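Local structure of 3-dehydroquinate dehydratase (Clostridium difficile, 4H3D) at residues T84-V89 with I143-D148; D99-L104 with D118-M123. The protein catalyses the cis-dehydration of 3-dehydroquinate to 3-dehydroshikimate, the third step of the chorismate pathway, by way of an imine intermediate. All blocks are in the same frame, centred on the assembly; numbering follows the deposited sequence. Where two conformers were deposited one is given.

Contact 1 (T84-V89 with I143-D148). With SHL (5-hydroxy-6-methyl-4-oxo-4H-pyran-2-carboxylic acid), chain I.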
ATOM      1  N   THR B  84     -19.358  14.573  12.677  1.00 17.61           N
ATOM      2  CA  THR B  84     -18.209  15.460  12.487  1.00 17.64           C
ATOM      3  C   THR B  84     -18.582  16.811  11.879  1.00 16.87           C
ATOM      4  O   THR B  84     -19.046  16.874  10.746  1.00 19.20           O
ATOM      5  CB  THR B  84     -17.133  14.834  11.517  1.00 17.15           C
ATOM      6  OG1 THR B  84     -16.668  13.570  12.032  1.00 20.90           O
ATOM      7  CG2 THR B  84     -15.910  15.798  11.351  1.00 17.61           C
ATOM      8  N   PHE B  85     -18.374  17.892  12.632  1.00 17.93           N
ATOM      9  CA  PHE B  85     -18.452  19.237  12.051  1.00 18.41           C
ATOM     10  C   PHE B  85     -16.995  19.646  11.852  1.00 19.32           C
ATOM     11  O   PHE B  85     -16.284  19.906  12.826  1.00 18.47           O
ATOM     12  CB  PHE B  85     -19.157  20.276  12.940  1.00 19.84           C
ATOM     13  CG  PHE B  85     -19.277  21.645  12.272  1.00 18.68           C
ATOM     14  CD1 PHE B  85     -18.194  22.499  12.202  1.00 18.58           C
ATOM     15  CD2 PHE B  85     -20.456  22.029  11.667  1.00 24.57           C
ATOM     16  CE1 PHE B  85     -18.301  23.728  11.547  1.00 20.14           C
ATOM     17  CE2 PHE B  85     -20.563  23.239  11.031  1.00 22.74           C
ATOM     18  CZ  PHE B  85     -19.490  24.084  10.970  1.00 24.14           C
ATOM     19  N   ARG B  86     -16.540  19.621  10.597  1.00 19.45           N
ATOM     20  CA  ARG B  86     -15.175  19.992  10.235  1.00 19.85           C
ATOM     21  C   ARG B  86     -15.135  21.500  10.041  1.00 22.13           C
ATOM     22  O   ARG B  86     -15.863  22.041   9.217  1.00 20.83           O
ATOM     23  CB  ARG B  86     -14.775  19.257   8.940  1.00 19.44           C
ATOM     24  CG  ARG B  86     -13.349  19.484   8.486  1.00 19.90           C
ATOM     25  CD  ARG B  86     -12.285  19.046   9.529  1.00 18.66           C
ATOM     26  NE  ARG B  86     -12.258  17.600   9.756  1.00 21.99           N
ATOM     27  CZ  ARG B  86     -12.468  16.991  10.924  1.00 23.02           C
ATOM     28  NH1 ARG B  86     -12.694  17.694  12.036  1.00 24.20           N
ATOM     29  NH2 ARG B  86     -12.398  15.665  10.988  1.00 19.70           N
ATOM     30  N   SER B  87     -14.312  22.190  10.823  1.00 23.03           N
ATOM     31  CA  SER B  87     -14.263  23.643  10.739  1.00 26.37           C
ATOM     32  C   SER B  87     -13.506  24.111   9.492  1.00 26.98           C
ATOM     33  O   SER B  87     -12.698  23.373   8.899  1.00 22.70           O
ATOM     34  CB  SER B  87     -13.637  24.245  12.013  1.00 26.84           C
ATOM     35  OG  SER B  87     -12.226  24.150  11.971  1.00 35.84           O
ATOM     36  N   VAL B  88     -13.790  25.342   9.096  1.00 29.58           N
ATOM     37  CA  VAL B  88     -13.182  25.952   7.919  1.00 30.11           C
ATOM     38  C   VAL B  88     -11.665  25.913   7.965  1.00 31.50           C
ATOM     39  O   VAL B  88     -11.024  25.615   6.963  1.00 31.60           O
ATOM     40  CB  VAL B  88     -13.663  27.412   7.741  1.00 31.11           C
ATOM     41  CG1 VAL B  88     -12.844  28.137   6.662  1.00 32.50           C
ATOM     42  CG2 VAL B  88     -15.165  27.444   7.414  1.00 29.12           C
ATOM     43  N   VAL B  89     -11.085  26.165   9.134  1.00 30.87           N
ATOM     44  CA  VAL B  89      -9.630  26.203   9.239  1.00 32.28           C
ATOM     45  C   VAL B  89      -9.006  24.839   8.973  1.00 30.68           C
ATOM     46  O   VAL B  89      -7.842  24.758   8.617  1.00 31.27           O
ATOM     47  CB  VAL B  89      -9.150  26.746  10.611  1.00 33.87           C
ATOM     48  CG1 VAL B  89      -9.826  28.064  10.910  1.00 38.31           C
ATOM     49  CG2 VAL B  89      -9.410  25.747  11.716  1.00 32.94           C
ATOM     50  N   ILE B 143     -13.170  11.170  18.889  1.00 22.44           N
ATOM     51  CA  ILE B 143     -12.007  11.303  18.046  1.00 22.02           C
ATOM     52  C   ILE B 143     -11.565  12.758  18.260  1.00 20.95           C
ATOM     53  O   ILE B 143     -12.395  13.658  18.173  1.00 20.85           O
ATOM     54  CB  ILE B 143     -12.362  11.133  16.532  1.00 21.33           C
ATOM     55  CG1 ILE B 143     -12.635   9.674  16.191  1.00 21.79           C
ATOM     56  CG2 ILE B 143     -11.227  11.642  15.649  1.00 21.71           C
ATOM     57  CD1 ILE B 143     -13.092   9.472  14.752  1.00 22.87           C
ATOM     58  N   ILE B 144     -10.299  12.986  18.619  1.00 21.27           N
ATOM     59  CA  ILE B 144      -9.776  14.352  18.655  1.00 20.53           C
ATOM     60  C   ILE B 144      -8.889  14.405  17.420  1.00 20.13           C
ATOM     61  O   ILE B 144      -8.012  13.577  17.251  1.00 21.19           O
ATOM     62  CB  ILE B 144      -9.005  14.680  19.929  1.00 21.19           C
ATOM     63  CG1 ILE B 144      -9.930  14.562  21.142  1.00 22.95           C
ATOM     64  CG2 ILE B 144      -8.381  16.087  19.822  1.00 21.71           C
ATOM     65  CD1 ILE B 144      -9.277  14.925  22.515  1.00 20.21           C
ATOM     66  N   SER B 145      -9.152  15.342  16.533  1.00 20.05           N
ATOM     67  CA  SER B 145      -8.430  15.392  15.277  1.00 19.49           C
ATOM     68  C   SER B 145      -7.597  16.641  15.076  1.00 18.84           C
ATOM     69  O   SER B 145      -7.841  17.687  15.685  1.00 18.92           O
ATOM     70  CB  SER B 145      -9.424  15.271  14.109  1.00 21.17           C
ATOM     71  OG  SER B 145     -10.286  16.398  14.047  1.00 22.43           O
ATOM     72  N   ASN B 146      -6.608  16.511  14.202  1.00 18.80           N
ATOM     73  CA  ASN B 146      -5.747  17.623  13.792  1.00 19.67           C
ATOM     74  C   ASN B 146      -5.340  17.414  12.340  1.00 18.96           C
ATOM     75  O   ASN B 146      -5.088  16.275  11.904  1.00 19.19           O
ATOM     76  CB  ASN B 146      -4.526  17.716  14.696  1.00 20.17           C
ATOM     77  CG  ASN B 146      -3.589  18.862  14.326  1.00 22.38           C
ATOM     78  OD1 ASN B 146      -2.419  18.629  14.019  1.00 25.07           O
ATOM     79  ND2 ASN B 146      -4.097  20.084  14.329  1.00 22.55           N
ATOM     80  N   HIS B 147      -5.277  18.507  11.591  1.00 20.98           N
ATOM     81  CA  HIS B 147      -4.922  18.466  10.176  1.00 21.00           C
ATOM     82  C   HIS B 147      -3.860  19.487   9.802  1.00 22.46           C
ATOM     83  O   HIS B 147      -3.786  20.575  10.390  1.00 23.10           O
ATOM     84  CB  HIS B 147      -6.147  18.787   9.341  1.00 23.60           C
ATOM     85  CG  HIS B 147      -7.320  17.923   9.651  1.00 20.64           C
ATOM     86  ND1 HIS B 147      -8.118  18.128  10.753  1.00 22.03           N
ATOM     87  CD2 HIS B 147      -7.843  16.859   8.997  1.00 24.69           C
ATOM     88  CE1 HIS B 147      -9.072  17.214  10.777  1.00 23.55           C
ATOM     89  NE2 HIS B 147      -8.929  16.435   9.719  1.00 24.41           N
ATOM     90  N   ASP B 148      -3.013  19.116   8.852  1.00 20.28           N
ATOM     91  CA  ASP B 148      -2.097  20.052   8.274  1.00 22.03           C
ATOM     92  C   ASP B 148      -2.211  19.819   6.788  1.00 22.98           C
ATOM     93  O   ASP B 148      -1.883  18.722   6.287  1.00 22.62           O
ATOM     94  CB  ASP B 148      -0.676  19.869   8.782  1.00 22.07           C
ATOM     95  CG  ASP B 148       0.241  21.021   8.377  1.00 27.76           C
ATOM     96  OD1 ASP B 148       0.100  21.563   7.246  1.00 27.21           O
ATOM     97  OD2 ASP B 148       1.109  21.387   9.201  1.00 32.81           O
TER
HETATM   98  OAD SHL I 302     -10.119  10.697   3.948  1.00 37.96           O
HETATM   99  CAH SHL I 302      -9.645  11.861   3.989  1.00 43.51           C
HETATM  100  OAA SHL I 302      -9.133  12.388   2.969  1.00 41.03           O
HETATM  101  CAK SHL I 302      -9.706  12.588   5.241  1.00 39.73           C
HETATM  102  OAG SHL I 302     -10.295  11.935   6.376  1.00 36.68           O
HETATM  103  CAF SHL I 302     -10.541  12.688   7.542  1.00 38.55           C
HETATM  104  CAL SHL I 302     -11.220  12.103   8.560  1.00 38.12           C
HETATM  105  CAJ SHL I 302     -10.172  13.986   7.533  1.00 40.48           C
HETATM  106  OAC SHL I 302     -10.410  14.739   8.604  1.00 37.58           O
HETATM  107  CAI SHL I 302      -9.552  14.546   6.452  1.00 39.11           C
HETATM  108  CAE SHL I 302      -9.316  13.861   5.326  1.00 38.84           C
HETATM  109  OAB SHL I 302      -9.167  15.812   6.494  1.00 38.37           O
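Arg86 and His147 approach from opposite directions and meet beside the bound pyranone SHL. The imidazole presents CE1 over the middle of the guanidinium, His147 CE1 lying 3.4 Å from Arg86 CZ, but the two planes are tilted by 50°, so this is an oblique meeting and not a stack. The opposite face of the guanidinium carries Thr84 CG2, lying toward its rim, and the flat group is thus enclosed from both sides. Arginine suits the place because its chain is long enough to start on the loop, bend at chi2 and chi3, and still bring several N-H groups inside. NH2 forms a salt bridge to Asp118 and also donates to the ligand hydroxyl oxygen, Arg86 NH2 to SHL OAC being 3.2 Å with a bent N-H...O angle of 141°. NH1 forms a second salt bridge, to Glu120. Ser145 brings a small hydroxyl close to NH1, its OG 3.4 Å from Arg86 NH1, although its firmer partner is Asp118 OD1. Histidine suits its place because its two ring nitrogens can serve two partners at once. ND1 is hydrogen-bonded to Glu90 OE1, which helps fix the ring rotation. His147 NE2 makes a short 2.5 Å hydrogen bond to SHL OAC, which lies near the ring plane. Arg86 and His147 therefore share one ligand oxygen. Arg86 binds 3-dehydroquinate and His147 is the proton donor/acceptor; with Lys174, the Schiff-base residue, close by, this is the active site of a type I dehydroquinase, set at the C-terminal ends of the strands of a TIM barrel.

Contact 2 (D99-L104 with D118-M123); sequences DYYTTL and DVELFM
Tyr101, on the helix of a beta-alpha-beta unit, reaches across to Asp118, Val119 and Glu120 at the end of the strand that follows, and to Met123 in the 3-10 turn just beyond it. Helix 99-104 runs nearly antiparallel to strand 118-120, with their axes 10.9 Å apart, as expected of a TIM-barrel helix packed outside its strands. The gap suits tyrosine: with CG anti to the backbone N (chi1 178°), the ring extends from the helix to the strand and delivers a hydroxyl to backbone atoms there. At Asp118 the link is indirect, through a water that is 2.5 Å from Tyr101 OH, a short bond, and 2.8 Å from Asp118 O. The acidic side chain itself serves the active-site residues in the polar centre of the barrel. Val119 meets the phenol through its backbone, Tyr101 OH resting 3.3 Å from Val119 CA. Its branched side chain, well fitted to a strand, touches Ile144 of the neighbouring strand and Val131 of helix 125-137. Glu120 makes the direct bond: its backbone N donates to Tyr101 OH at 3.1 Å, fairly straight at 156° and close to the ring plane. Glu120 OE2 meanwhile accepts from the backbone N of Ser87, so the residue is held at both its main chain and its carboxylate. The chain then turns in a 3-10 segment, Met123 N bonding to Glu120 O, and this brings Met123 back over the tyrosine. Its flexible, unbranched chain can lie along a ring, but it was modelled in two conformers, so the Met-aromatic contact is only tentative: in one of them, Met123 SD sits over the face of Tyr101, 4.3 Å from the ring centroid and 14° off its normal.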
ATOM      1  N   ASP B  99     -18.934  28.992  20.326  1.00 29.83           N
ATOM      2  CA  ASP B  99     -20.029  28.625  21.210  1.00 30.51           C
ATOM      3  C   ASP B  99     -20.994  27.664  20.519  1.00 26.88           C
ATOM      4  O   ASP B  99     -21.453  26.709  21.143  1.00 25.92           O
ATOM      5  CB  ASP B  99     -20.778  29.866  21.709  1.00 32.75           C
ATOM      6  CG  ASP B  99     -20.000  30.631  22.775  1.00 38.13           C
ATOM      7  OD1 ASP B  99     -19.085  30.052  23.402  1.00 40.59           O
ATOM      8  OD2 ASP B  99     -20.313  31.805  22.989  1.00 40.13           O
ATOM      9  N   TYR B 100     -21.297  27.900  19.239  1.00 25.70           N
ATOM     10  CA  TYR B 100     -22.214  27.000  18.544  1.00 23.61           C
ATOM     11  C   TYR B 100     -21.553  25.646  18.283  1.00 23.55           C
ATOM     12  O   TYR B 100     -22.213  24.629  18.317  1.00 21.60           O
ATOM     13  CB  TYR B 100     -22.772  27.585  17.240  1.00 23.85           C
ATOM     14  CG  TYR B 100     -23.845  26.676  16.653  1.00 22.44           C
ATOM     15  CD1 TYR B 100     -25.045  26.466  17.335  1.00 27.32           C
ATOM     16  CD2 TYR B 100     -23.651  26.011  15.449  1.00 27.65           C
ATOM     17  CE1 TYR B 100     -26.021  25.616  16.831  1.00 27.39           C
ATOM     18  CE2 TYR B 100     -24.624  25.165  14.933  1.00 23.82           C
ATOM     19  CZ  TYR B 100     -25.812  24.977  15.635  1.00 25.27           C
ATOM     20  OH  TYR B 100     -26.782  24.145  15.128  1.00 23.37           O
ATOM     21  N   TYR B 101     -20.247  25.640  18.036  1.00 24.33           N
ATOM     22  CA  TYR B 101     -19.533  24.385  17.802  1.00 23.62           C
ATOM     23  C   TYR B 101     -19.689  23.487  19.020  1.00 22.62           C
ATOM     24  O   TYR B 101     -19.961  22.299  18.894  1.00 19.85           O
ATOM     25  CB  TYR B 101     -18.057  24.663  17.524  1.00 24.04           C
ATOM     26  CG  TYR B 101     -17.189  23.455  17.312  1.00 22.56           C
ATOM     27  CD1 TYR B 101     -17.029  22.896  16.055  1.00 25.38           C
ATOM     28  CD2 TYR B 101     -16.480  22.894  18.371  1.00 24.25           C
ATOM     29  CE1 TYR B 101     -16.199  21.781  15.863  1.00 22.44           C
ATOM     30  CE2 TYR B 101     -15.660  21.801  18.192  1.00 24.12           C
ATOM     31  CZ  TYR B 101     -15.524  21.245  16.933  1.00 26.16           C
ATOM     32  OH  TYR B 101     -14.695  20.158  16.765  1.00 22.04           O
ATOM     33  N   THR B 102     -19.507  24.082  20.195  1.00 23.20           N
ATOM     34  CA  THR B 102     -19.634  23.384  21.468  1.00 24.25           C
ATOM     35  C   THR B 102     -21.069  22.899  21.683  1.00 22.86           C
ATOM     36  O   THR B 102     -21.289  21.726  21.968  1.00 23.33           O
ATOM     37  CB  THR B 102     -19.204  24.302  22.625  1.00 24.90           C
ATOM     38  OG1 THR B 102     -17.849  24.730  22.397  1.00 28.56           O
ATOM     39  CG2 THR B 102     -19.300  23.586  23.971  1.00 25.83           C
ATOM     40  N   THR B 103     -22.028  23.794  21.507  1.00 23.00           N
ATOM     41  CA  THR B 103     -23.452  23.469  21.666  1.00 25.35           C
ATOM     42  C   THR B 103     -23.894  22.369  20.710  1.00 24.02           C
ATOM     43  O   THR B 103     -24.568  21.421  21.118  1.00 24.86           O
ATOM     44  CB  THR B 103     -24.343  24.716  21.433  1.00 27.00           C
ATOM     45  OG1 THR B 103     -23.989  25.729  22.372  1.00 30.63           O
ATOM     46  CG2 THR B 103     -25.829  24.368  21.605  1.00 28.57           C
ATOM     47  N   LEU B 104     -23.536  22.497  19.438  1.00 22.85           N
ATOM     48  CA  LEU B 104     -23.901  21.481  18.445  1.00 22.20           C
ATOM     49  C   LEU B 104     -23.420  20.090  18.872  1.00 22.96           C
ATOM     50  O   LEU B 104     -24.199  19.134  18.930  1.00 21.43           O
ATOM     51  CB  LEU B 104     -23.308  21.836  17.088  1.00 22.75           C
ATOM     52  CG  LEU B 104     -23.539  20.878  15.920  1.00 20.69           C
ATOM     53  CD1 LEU B 104     -25.033  20.720  15.596  1.00 20.02           C
ATOM     54  CD2 LEU B 104     -22.781  21.373  14.713  1.00 18.88           C
ATOM     55  N   ASP B 118     -16.278  13.809  16.325  1.00 19.71           N
ATOM     56  CA  ASP B 118     -14.916  14.261  16.017  1.00 23.38           C
ATOM     57  C   ASP B 118     -14.778  15.703  16.491  1.00 23.55           C
ATOM     58  O   ASP B 118     -15.528  16.582  16.047  1.00 27.72           O
ATOM     59  CB  ASP B 118     -14.628  14.109  14.505  1.00 25.07           C
ATOM     60  CG  ASP B 118     -13.266  14.703  14.070  1.00 27.77           C
ATOM     61  OD1 ASP B 118     -12.967  15.852  14.445  1.00 24.21           O
ATOM     62  OD2 ASP B 118     -12.536  14.046  13.281  1.00 27.02           O
ATOM     63  N   VAL B 119     -13.859  15.931  17.433  1.00 22.43           N
ATOM     64  CA  VAL B 119     -13.596  17.273  17.930  1.00 22.86           C
ATOM     65  C   VAL B 119     -12.141  17.662  17.584  1.00 21.87           C
ATOM     66  O   VAL B 119     -11.232  16.863  17.702  1.00 21.85           O
ATOM     67  CB  VAL B 119     -13.890  17.405  19.454  1.00 23.33           C
ATOM     68  CG1 VAL B 119     -15.317  16.911  19.761  1.00 29.41           C
ATOM     69  CG2 VAL B 119     -12.918  16.649  20.261  1.00 26.57           C
ATOM     70  N   GLU B 120     -11.943  18.899  17.165  1.00 21.29           N
ATOM     71  CA  GLU B 120     -10.633  19.366  16.721  1.00 20.30           C
ATOM     72  C   GLU B 120      -9.728  19.856  17.855  1.00 20.74           C
ATOM     73  O   GLU B 120     -10.130  20.713  18.642  1.00 20.76           O
ATOM     74  CB  GLU B 120     -10.845  20.478  15.694  1.00 20.87           C
ATOM     75  CG  GLU B 120     -11.436  19.972  14.430  1.00 24.18           C
ATOM     76  CD  GLU B 120     -12.101  21.053  13.598  1.00 31.71           C
ATOM     77  OE1 GLU B 120     -12.105  22.230  14.029  1.00 33.75           O
ATOM     78  OE2 GLU B 120     -12.629  20.715  12.524  1.00 24.55           O
ATOM     79  N   LEU B 121      -8.502  19.315  17.912  1.00 20.17           N
ATOM     80  CA  LEU B 121      -7.480  19.721  18.895  1.00 19.31           C
ATOM     81  C   LEU B 121      -7.320  21.256  18.967  1.00 20.41           C
ATOM     82  O   LEU B 121      -7.175  21.841  20.042  1.00 21.74           O
ATOM     83  CB  LEU B 121      -6.133  19.112  18.510  1.00 21.04           C
ATOM     84  CG  LEU B 121      -4.954  19.380  19.448  1.00 20.93           C
ATOM     85  CD1 LEU B 121      -5.222  18.806  20.839  1.00 22.76           C
ATOM     86  CD2 LEU B 121      -3.670  18.821  18.864  1.00 20.61           C
ATOM     87  N   PHE B 122      -7.359  21.880  17.807  1.00 19.33           N
ATOM     88  CA  PHE B 122      -7.117  23.302  17.660  1.00 19.99           C
ATOM     89  C   PHE B 122      -8.183  24.208  18.327  1.00 20.11           C
ATOM     90  O   PHE B 122      -7.949  25.394  18.525  1.00 18.91           O
ATOM     91  CB  PHE B 122      -6.941  23.637  16.153  1.00 20.78           C
ATOM     92  CG  PHE B 122      -6.059  24.828  15.893  1.00 24.56           C
ATOM     93  CD1 PHE B 122      -4.698  24.766  16.190  1.00 27.60           C
ATOM     94  CD2 PHE B 122      -6.552  25.974  15.304  1.00 25.90           C
ATOM     95  CE1 PHE B 122      -3.863  25.829  15.942  1.00 28.93           C
ATOM     96  CE2 PHE B 122      -5.723  27.055  15.055  1.00 28.58           C
ATOM     97  CZ  PHE B 122      -4.374  26.988  15.375  1.00 30.74           C
ATOM     98  N   MET B 123      -9.339  23.637  18.661  0.60 20.43           N
ATOM     99  CA  MET B 123     -10.390  24.385  19.364  0.60 21.57           C
ATOM    100  C   MET B 123      -9.945  24.781  20.778  0.60 23.09           C
ATOM    101  O   MET B 123     -10.502  25.699  21.373  0.60 24.07           O
ATOM    102  CB  MET B 123     -11.688  23.570  19.416  0.60 20.89           C
ATOM    103  CG  MET B 123     -12.328  23.386  18.062  0.60 21.07           C
ATOM    104  SD  MET B 123     -12.892  24.943  17.359  0.60 31.06           S
ATOM    105  CE  MET B 123     -14.133  25.416  18.552  0.60 24.56           C
TER
HETATM  106  O   HOH W   1     -14.655  18.832  14.643  1.00 22.45           O

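How the contacts relate
From the N terminus, the chain leaves strand 81-84 through the loop that supplies the first half of contact 1, then enters helix 98-110, the first half of contact 2. Strand 116-120 closes contact 2 after a short excursion, and only after helix 125-137 does strand 141-148 close contact 1. Contact 2 is therefore nested within the loop of contact 1. The shorter closure ties an outer helix to its own following strand, whereas the longer one passes over strand 116-120 on the inside of the barrel, joining the loop after strand 81-84 to strand 141-148. Strands 116-120 and 141-148 lie side by side in the parallel sheet, joined by the probable backbone hydrogen bond from Val119 N to Ile143 O, and Phe85 O packs on Tyr101 CE1.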